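Local coordinates for pesticidal crystal protein Cry4Aa (PDB 2C9K) that kills mosquito larvae by binding to midgut epithelial cells and promoting their colloid-osmotic lysis, acting as a pore-forming toxin, at residues G1-Y6 and D49-Q53; P119-N123 and Y135-V139; A147-L151 and A189-Y193. All blocks are in the same frame, centred on the assembly; numbering follows the deposited sequence.

Interaction 1 of 3, residues G1-Y6 and D49-Q53; sequences GELSAY and DFITQ
An irregular chain end can be fixed to a helix by a few large side chains, as residues 1-6 and 49-53 illustrate. The first segment begins extended, with phi/psi of -118/88 at Glu-2 and 180/99 at Leu-3, and is helical by Ala-5 and Tyr-6; the second is a turn inside helix 46-58, where Gln-53 N hydrogen-bonds to Asp-49 O at 2.9 Å. The register runs in opposite senses: Gly-1 faces Gln-53 (CA to CA 9.0 Å) and Leu-3 faces Phe-50 (8.5 Å). Phe-50, in an m rotamer (chi1 -75°), is the hub. Tyr-6, also m, places its CE2 over one face of the Phe-50 ring, 3.8 Å from Phe-50 CZ, the two centroids being 4.8 Å apart and the planes inclined at 49°. Ala-5 CB meets the ring edge 3.8 Å from Phe-50 CZ, and CD2 of Leu-3 (chi1 t) lies 3.6 Å from Phe-50 CD2. Gln-53 buries almost as much surface: stretched out in a t,t conformation, it reaches across beside Leu-3 and Tyr-6, while the end of Glu-2 bends in toward it. Beyond the pair, Ser-141, Ser-142 and Gln-145 of helix 140-164 touch Phe-50, and Thr-234 and Ala-235 of helix 222-240 touch Tyr-6, so the beginning of the chain lies against the helical bundle of the N-terminal, pore-forming domain. The chemistry of the contact is graded, consistent with attachment by burial of apolar surface round Phe-50, with Gln-53 covering the more polar flank toward the exposed chain end.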
loop_
_atom_site.group_PDB
_atom_site.type_symbol
_atom_site.label_atom_id
_atom_site.label_comp_id
_atom_site.label_asym_id
_atom_site.label_seq_id
_atom_site.Cartn_x
_atom_site.Cartn_y
_atom_site.Cartn_z
ATOM N N GLY A 1 8.171 5.152 9.780
ATOM C CA GLY A 1 8.975 6.185 10.496
ATOM C C GLY A 1 8.117 6.964 11.474
ATOM O O GLY A 1 7.158 6.416 12.022
ATOM N N GLU A 2 8.455 8.234 11.703
ATOM C CA GLU A 2 7.679 9.068 12.613
ATOM C C GLU A 2 7.070 10.263 11.865
ATOM O O GLU A 2 7.656 11.338 11.778
ATOM C CB GLU A 2 8.550 9.523 13.804
ATOM C CG GLU A 2 9.183 10.911 13.698
ATOM C CD GLU A 2 10.276 11.006 12.643
ATOM O OE1 GLU A 2 10.261 10.208 11.677
ATOM O OE2 GLU A 2 11.146 11.897 12.783
ATOM N N LEU A 3 5.886 10.046 11.303
ATOM C CA LEU A 3 5.168 11.080 10.560
ATOM C C LEU A 3 3.865 10.446 10.073
ATOM O O LEU A 3 3.854 9.730 9.072
ATOM C CB LEU A 3 6.026 11.567 9.385
ATOM C CG LEU A 3 5.603 12.852 8.662
ATOM C CD1 LEU A 3 4.871 13.796 9.615
ATOM C CD2 LEU A 3 6.842 13.527 8.078
ATOM N N SER A 4 2.777 10.713 10.793
ATOM C CA SER A 4 1.474 10.127 10.494
ATOM C C SER A 4 0.661 10.677 9.335
ATOM O O SER A 4 -0.343 10.085 8.960
ATOM C CB SER A 4 0.604 10.155 11.750
ATOM O OG SER A 4 0.299 11.485 12.129
ATOM N N ALA A 5 1.065 11.800 8.762
ATOM C CA ALA A 5 0.305 12.357 7.648
ATOM C C ALA A 5 0.223 11.352 6.500
ATOM O O ALA A 5 -0.847 11.148 5.923
ATOM C CB ALA A 5 0.939 13.654 7.167
ATOM N N TYR A 6 1.354 10.730 6.168
ATOM C CA TYR A 6 1.408 9.737 5.096
ATOM C C TYR A 6 0.251 8.755 5.224
ATOM O O TYR A 6 -0.574 8.623 4.320
ATOM C CB TYR A 6 2.726 8.955 5.157
ATOM C CG TYR A 6 3.975 9.767 4.878
ATOM C CD1 TYR A 6 5.213 9.349 5.358
ATOM C CD2 TYR A 6 3.924 10.939 4.115
ATOM C CE1 TYR A 6 6.368 10.069 5.094
ATOM C CE2 TYR A 6 5.075 11.668 3.842
ATOM C CZ TYR A 6 6.296 11.228 4.336
ATOM O OH TYR A 6 7.445 11.950 4.086
ATOM N N ASP A 49 9.456 18.917 6.554
ATOM C CA ASP A 49 9.539 17.638 7.238
ATOM C C ASP A 49 9.538 16.497 6.230
ATOM O O ASP A 49 10.315 15.550 6.356
ATOM C CB ASP A 49 8.376 17.469 8.206
ATOM C CG ASP A 49 8.403 18.487 9.319
ATOM O OD1 ASP A 49 9.513 18.908 9.710
ATOM O OD2 ASP A 49 7.318 18.859 9.815
ATOM N N PHE A 50 8.668 16.585 5.228
ATOM C CA PHE A 50 8.606 15.541 4.215
ATOM C C PHE A 50 9.934 15.450 3.470
ATOM O O PHE A 50 10.461 14.363 3.263
ATOM C CB PHE A 50 7.468 15.808 3.214
ATOM C CG PHE A 50 6.085 15.514 3.750
ATOM C CD1 PHE A 50 4.995 15.478 2.887
ATOM C CD2 PHE A 50 5.870 15.301 5.113
ATOM C CE1 PHE A 50 3.710 15.237 3.365
ATOM C CE2 PHE A 50 4.589 15.060 5.608
ATOM C CZ PHE A 50 3.505 15.028 4.732
ATOM N N ILE A 51 10.479 16.598 3.081
ATOM C CA ILE A 51 11.742 16.630 2.348
ATOM C C ILE A 51 12.942 16.270 3.225
ATOM O O ILE A 51 13.801 15.486 2.827
ATOM C CB ILE A 51 11.986 18.015 1.704
ATOM C CG1 ILE A 51 10.825 18.372 0.784
ATOM C CG2 ILE A 51 13.271 17.994 0.897
ATOM C CD1 ILE A 51 11.008 19.688 0.089
ATOM N N THR A 52 12.998 16.842 4.416
ATOM C CA THR A 52 14.100 16.557 5.313
ATOM C C THR A 52 14.156 15.073 5.646
ATOM O O THR A 52 15.224 14.466 5.621
ATOM C CB THR A 52 13.967 17.365 6.602
ATOM O OG1 THR A 52 13.987 18.759 6.281
ATOM C CG2 THR A 52 15.104 17.051 7.555
ATOM N N GLN A 53 13.002 14.486 5.944
ATOM C CA GLN A 53 12.958 13.072 6.292
ATOM C C GLN A 53 13.434 12.191 5.141
ATOM O O GLN A 53 14.165 11.223 5.353
ATOM C CB GLN A 53 11.547 12.646 6.721
ATOM C CG GLN A 53 11.515 11.243 7.337
ATOM C CD GLN A 53 10.145 10.825 7.831
ATOM O OE1 GLN A 53 9.989 9.753 8.416
ATOM N NE2 GLN A 53 9.142 11.663 7.595
#

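Interaction 2 of 3, residues P119-N123 and Y135-V139; sequences PELVN and YNILV
Carbonyl groups in the last turn of a helix lack an NH partner four residues on and can accept hydrogen bonds from elsewhere; residues 119-123 and 135-139 give a compact example. The first segment closes helix 103-123, kinked at Pro-119; the second carries on helix 129-137 through Tyr-135, Asn-136 and Ile-137. Their backbones come nearest at Val-122 and Asn-136, with CA atoms 6.1 Å apart. Tyr-135 takes a t rotamer (chi1 159°, chi2 82°) that carries its ring across the gap, so that its OH donates to Leu-121 O at 2.8 Å. Asn-136 is m (chi1 -84°, chi2 -67°), and its CA-to-CB bond points toward the other segment. The main partner of its ND2 is Cys-132 O in its own helix; a longer, additional bond runs from Asn-136 ND2 to Val-122 O at 3.3 Å, with an angle of 158°. Asn-136 OD1 packs 3.2 Å from Val-122 CA. Beside these polar links, Leu-121 (t,p) turns its tip inward and sets CD1 3.2 Å from CG1 of Val-139 (chi1 t), a very tight apolar contact. Ala-70 and Leu-74 of helix 64-74 cover Leu-121, whereas Tyr-196 of helix 183-208 packs against Val-122 and Asn-136. A Cys-125 to Cys-132 disulfide ties the connection after helix 103-123 to helix 129-137. This short helix thus folds back on the end of helix 103-123, within the connection to helix 140-164, the central helix of the delta-endotoxin bundle.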
loop_
_atom_site.group_PDB
_atom_site.type_symbol
_atom_site.label_atom_id
_atom_site.label_comp_id
_atom_site.label_asym_id
_atom_site.label_seq_id
_atom_site.Cartn_x
_atom_site.Cartn_y
_atom_site.Cartn_z
ATOM N N PRO A 119 4.490 22.433 -11.616
ATOM C CA PRO A 119 5.650 22.515 -12.506
ATOM C C PRO A 119 6.714 23.395 -11.852
ATOM O O PRO A 119 7.913 23.146 -11.980
ATOM C CB PRO A 119 5.070 23.131 -13.771
ATOM C CG PRO A 119 3.675 22.598 -13.783
ATOM C CD PRO A 119 3.258 22.789 -12.338
ATOM N N GLU A 120 6.263 24.420 -11.135
ATOM C CA GLU A 120 7.181 25.323 -10.442
ATOM C C GLU A 120 8.057 24.464 -9.533
ATOM O O GLU A 120 9.288 24.487 -9.623
ATOM C CB GLU A 120 6.394 26.327 -9.595
ATOM C CG GLU A 120 7.179 27.560 -9.176
ATOM C CD GLU A 120 6.333 28.544 -8.368
ATOM O OE1 GLU A 120 5.142 28.747 -8.722
ATOM O OE2 GLU A 120 6.862 29.119 -7.388
ATOM N N LEU A 121 7.396 23.698 -8.669
ATOM C CA LEU A 121 8.067 22.810 -7.731
ATOM C C LEU A 121 9.162 22.001 -8.406
ATOM O O LEU A 121 10.326 22.063 -8.009
ATOM C CB LEU A 121 7.054 21.856 -7.101
ATOM C CG LEU A 121 7.639 20.788 -6.179
ATOM C CD1 LEU A 121 8.290 21.465 -4.992
ATOM C CD2 LEU A 121 6.550 19.837 -5.728
ATOM N N VAL A 122 8.788 21.248 -9.432
ATOM C CA VAL A 122 9.745 20.410 -10.149
ATOM C C VAL A 122 10.853 21.167 -10.894
ATOM O O VAL A 122 11.987 20.698 -10.969
ATOM C CB VAL A 122 9.011 19.480 -11.148
ATOM C CG1 VAL A 122 10.004 18.810 -12.076
ATOM C CG2 VAL A 122 8.229 18.427 -10.383
ATOM N N ASN A 123 10.536 22.338 -11.435
ATOM C CA ASN A 123 11.536 23.084 -12.181
ATOM C C ASN A 123 12.432 23.978 -11.340
ATOM O O ASN A 123 13.375 24.574 -11.854
ATOM C CB ASN A 123 10.860 23.877 -13.295
ATOM C CG ASN A 123 10.151 22.971 -14.292
ATOM O OD1 ASN A 123 10.768 22.090 -14.893
ATOM N ND2 ASN A 123 8.848 23.177 -14.463
ATOM N N TYR A 135 16.817 16.191 -6.270
ATOM C CA TYR A 135 15.942 17.197 -5.672
ATOM C C TYR A 135 14.467 16.845 -5.867
ATOM O O TYR A 135 13.641 17.100 -4.992
ATOM C CB TYR A 135 16.212 18.586 -6.276
ATOM C CG TYR A 135 15.055 19.557 -6.091
ATOM C CD1 TYR A 135 14.883 20.262 -4.902
ATOM C CD2 TYR A 135 14.098 19.722 -7.095
ATOM C CE1 TYR A 135 13.783 21.106 -4.721
ATOM C CE2 TYR A 135 13.003 20.556 -6.923
ATOM C CZ TYR A 135 12.849 21.245 -5.737
ATOM O OH TYR A 135 11.759 22.072 -5.583
ATOM N N ASN A 136 14.134 16.267 -7.017
ATOM C CA ASN A 136 12.750 15.919 -7.284
ATOM C C ASN A 136 12.280 14.648 -6.611
ATOM O O ASN A 136 11.095 14.506 -6.331
ATOM C CB ASN A 136 12.500 15.846 -8.783
ATOM C CG ASN A 136 12.206 17.205 -9.373
ATOM O OD1 ASN A 136 11.175 17.815 -9.076
ATOM N ND2 ASN A 136 13.117 17.700 -10.202
ATOM N N ILE A 137 13.186 13.719 -6.345
ATOM C CA ILE A 137 12.766 12.514 -5.655
ATOM C C ILE A 137 12.660 12.899 -4.181
ATOM O O ILE A 137 11.915 12.292 -3.411
ATOM C CB ILE A 137 13.785 11.369 -5.782
ATOM C CG1 ILE A 137 14.971 11.628 -4.874
ATOM C CG2 ILE A 137 14.246 11.226 -7.206
ATOM C CD1 ILE A 137 15.656 10.375 -4.480
ATOM N N LEU A 138 13.419 13.923 -3.807
ATOM C CA LEU A 138 13.458 14.419 -2.440
ATOM C C LEU A 138 12.213 15.259 -2.149
ATOM O O LEU A 138 11.885 15.523 -0.998
ATOM C CB LEU A 138 14.726 15.261 -2.241
ATOM C CG LEU A 138 15.389 15.219 -0.862
ATOM C CD1 LEU A 138 15.754 13.775 -0.537
ATOM C CD2 LEU A 138 16.630 16.104 -0.835
ATOM N N VAL A 139 11.519 15.668 -3.202
ATOM C CA VAL A 139 10.317 16.481 -3.067
ATOM C C VAL A 139 9.085 15.677 -3.510
ATOM O O VAL A 139 7.948 16.142 -3.383
ATOM C CB VAL A 139 10.440 17.767 -3.928
ATOM C CG1 VAL A 139 9.195 18.593 -3.825
ATOM C CG2 VAL A 139 11.619 18.592 -3.464
#

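Interaction 3 of 3, residues A147-L151 and A189-Y193; sequences ANLHL and AIEDY
Two helices fit together when each sets a large side chain against a small one on its partner, and residues 147-151 and 189-193 do this twice in one helical turn. Both segments are regular helix, from helices 140-164 and 183-208; the axes of these short segments approach to 10.6 Å and run almost antiparallel, at 170°. The register pairs Ala-147 with Tyr-193 (CA to CA 6.6 Å) and Leu-151 with Ala-189 (6.9 Å). In the first pair Tyr-193 is the bump. Its m rotamer (chi1 -74°) lays the ring into the shallow hollow above Ala-147, whose CB stands 3.4 Å from the centroid of the Tyr-193 ring and only 10° off its normal, a CH-pi contact over the face. The second pair reverses the roles: Leu-151, in an m,t rotamer, turns its tip across the gap, bringing CD2 to 3.6 Å from Ala-189 CB and 3.7 Å from Ile-190 CG1. The two bumps also fit each other, since Leu-151 CG lies at the rim of the tyrosine ring, 3.8 Å from Tyr-193 CD1. His-150 (chi1 t) borders the same ring, rim to rim, with centroids 5.7 Å apart. All of these touching residues are buried. Helix 103-123 lines one flank, with His-111 and Phe-114 meeting the His-150 ring and Ile-118 touching Tyr-193; Phe-243 lies against Leu-151, Tyr-565 in a loop of the C-terminal domain reaches Ile-190, and helix 29-37 packs on Leu-149, surroundings that fit helix 140-164 as the centre of the bundle.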
loop_
_atom_site.group_PDB
_atom_site.type_symbol
_atom_site.label_atom_id
_atom_site.label_comp_id
_atom_site.label_asym_id
_atom_site.label_seq_id
_atom_site.Cartn_x
_atom_site.Cartn_y
_atom_site.Cartn_z
ATOM N N ALA A 147 -0.521 16.847 -6.071
ATOM C CA ALA A 147 -1.255 16.210 -7.167
ATOM C C ALA A 147 -2.593 15.626 -6.723
ATOM O O ALA A 147 -3.580 15.703 -7.457
ATOM C CB ALA A 147 -0.402 15.119 -7.807
ATOM N N ASN A 148 -2.626 15.042 -5.527
ATOM C CA ASN A 148 -3.855 14.455 -5.020
ATOM C C ASN A 148 -4.892 15.549 -4.808
ATOM O O ASN A 148 -6.039 15.417 -5.236
ATOM C CB ASN A 148 -3.593 13.697 -3.714
ATOM C CG ASN A 148 -4.854 13.064 -3.138
ATOM O OD1 ASN A 148 -5.327 13.458 -2.070
ATOM N ND2 ASN A 148 -5.403 12.082 -3.845
ATOM N N LEU A 149 -4.497 16.631 -4.146
ATOM C CA LEU A 149 -5.426 17.736 -3.931
ATOM C C LEU A 149 -5.937 18.137 -5.306
ATOM O O LEU A 149 -7.147 18.266 -5.526
ATOM C CB LEU A 149 -4.720 18.927 -3.274
ATOM C CG LEU A 149 -4.296 18.694 -1.828
ATOM C CD1 LEU A 149 -3.446 19.852 -1.317
ATOM C CD2 LEU A 149 -5.541 18.506 -0.991
ATOM N N HIS A 150 -5.004 18.314 -6.237
ATOM C CA HIS A 150 -5.358 18.687 -7.591
ATOM C C HIS A 150 -6.407 17.730 -8.142
ATOM O O HIS A 150 -7.470 18.159 -8.589
ATOM C CB HIS A 150 -4.124 18.671 -8.494
ATOM C CG HIS A 150 -4.373 19.241 -9.855
ATOM N ND1 HIS A 150 -5.533 19.914 -10.178
ATOM C CD2 HIS A 150 -3.614 19.246 -10.974
ATOM C CE1 HIS A 150 -5.481 20.304 -11.437
ATOM N NE2 HIS A 150 -4.326 19.911 -11.942
ATOM N N LEU A 151 -6.118 16.432 -8.102
ATOM C CA LEU A 151 -7.058 15.436 -8.615
ATOM C C LEU A 151 -8.425 15.494 -7.928
ATOM O O LEU A 151 -9.450 15.200 -8.553
ATOM C CB LEU A 151 -6.471 14.023 -8.470
ATOM C CG LEU A 151 -5.304 13.654 -9.393
ATOM C CD1 LEU A 151 -4.683 12.336 -8.964
ATOM C CD2 LEU A 151 -5.802 13.572 -10.832
ATOM N N ALA A 189 -4.711 13.911 -16.006
ATOM C CA ALA A 189 -4.057 14.221 -14.734
ATOM C C ALA A 189 -3.812 12.946 -13.917
ATOM O O ALA A 189 -2.792 12.827 -13.227
ATOM C CB ALA A 189 -4.914 15.196 -13.934
ATOM N N ILE A 190 -4.757 12.009 -13.990
ATOM C CA ILE A 190 -4.644 10.732 -13.283
ATOM C C ILE A 190 -3.503 9.952 -13.922
ATOM O O ILE A 190 -2.695 9.320 -13.233
ATOM C CB ILE A 190 -5.940 9.884 -13.409
ATOM C CG1 ILE A 190 -7.054 10.497 -12.562
ATOM C CG2 ILE A 190 -5.673 8.448 -12.997
ATOM C CD1 ILE A 190 -8.400 9.814 -12.729
ATOM N N GLU A 191 -3.437 10.010 -15.247
ATOM C CA GLU A 191 -2.399 9.306 -15.971
ATOM C C GLU A 191 -1.019 9.915 -15.743
ATOM O O GLU A 191 -0.081 9.205 -15.370
ATOM C CB GLU A 191 -2.715 9.284 -17.465
ATOM C CG GLU A 191 -1.683 8.519 -18.282
ATOM C CD GLU A 191 -2.087 8.363 -19.731
ATOM O OE1 GLU A 191 -3.240 7.960 -19.986
ATOM O OE2 GLU A 191 -1.254 8.631 -20.617
ATOM N N ASP A 192 -0.889 11.220 -15.960
ATOM C CA ASP A 192 0.400 11.876 -15.790
ATOM C C ASP A 192 0.954 11.781 -14.387
ATOM O O ASP A 192 2.117 11.443 -14.194
ATOM C CB ASP A 192 0.313 13.340 -16.199
ATOM C CG ASP A 192 0.088 13.511 -17.681
ATOM O OD1 ASP A 192 0.291 12.532 -18.436
ATOM O OD2 ASP A 192 -0.282 14.632 -18.093
ATOM N N TYR A 193 0.122 12.088 -13.404
ATOM C CA TYR A 193 0.545 12.028 -12.011
ATOM C C TYR A 193 0.978 10.619 -11.614
ATOM O O TYR A 193 1.985 10.439 -10.937
ATOM C CB TYR A 193 -0.584 12.525 -11.118
ATOM C CG TYR A 193 -0.749 14.025 -11.176
ATOM C CD1 TYR A 193 -1.967 14.628 -10.873
ATOM C CD2 TYR A 193 0.330 14.851 -11.504
ATOM C CE1 TYR A 193 -2.107 16.017 -10.896
ATOM C CE2 TYR A 193 0.196 16.240 -11.524
ATOM C CZ TYR A 193 -1.021 16.813 -11.220
ATOM O OH TYR A 193 -1.150 18.182 -11.220
#

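How the interactions relate
The three contacts follow one another along the chain, each closing before the next opens, and all belong to the N-terminal helical domain. Interactions 1 and 2, with centres about 17 Å apart, are in direct touch: Ile-51 of helix 46-58 packs on Leu-138 and Val-139, its CD1 3.8 Å from Val-139 CG2. Interaction 3 lies about 15 Å from interaction 2 and 21 Å from interaction 1, centre to centre, without touching either. Helix 140-164 relates them: it follows helix 129-137 of interaction 2, supplies a segment to interaction 3 and backs Phe-50 in interaction 1. The contacts thus gather round or next to helix 140-164, consistent with the central helix of the bundle in three-domain Cry toxins.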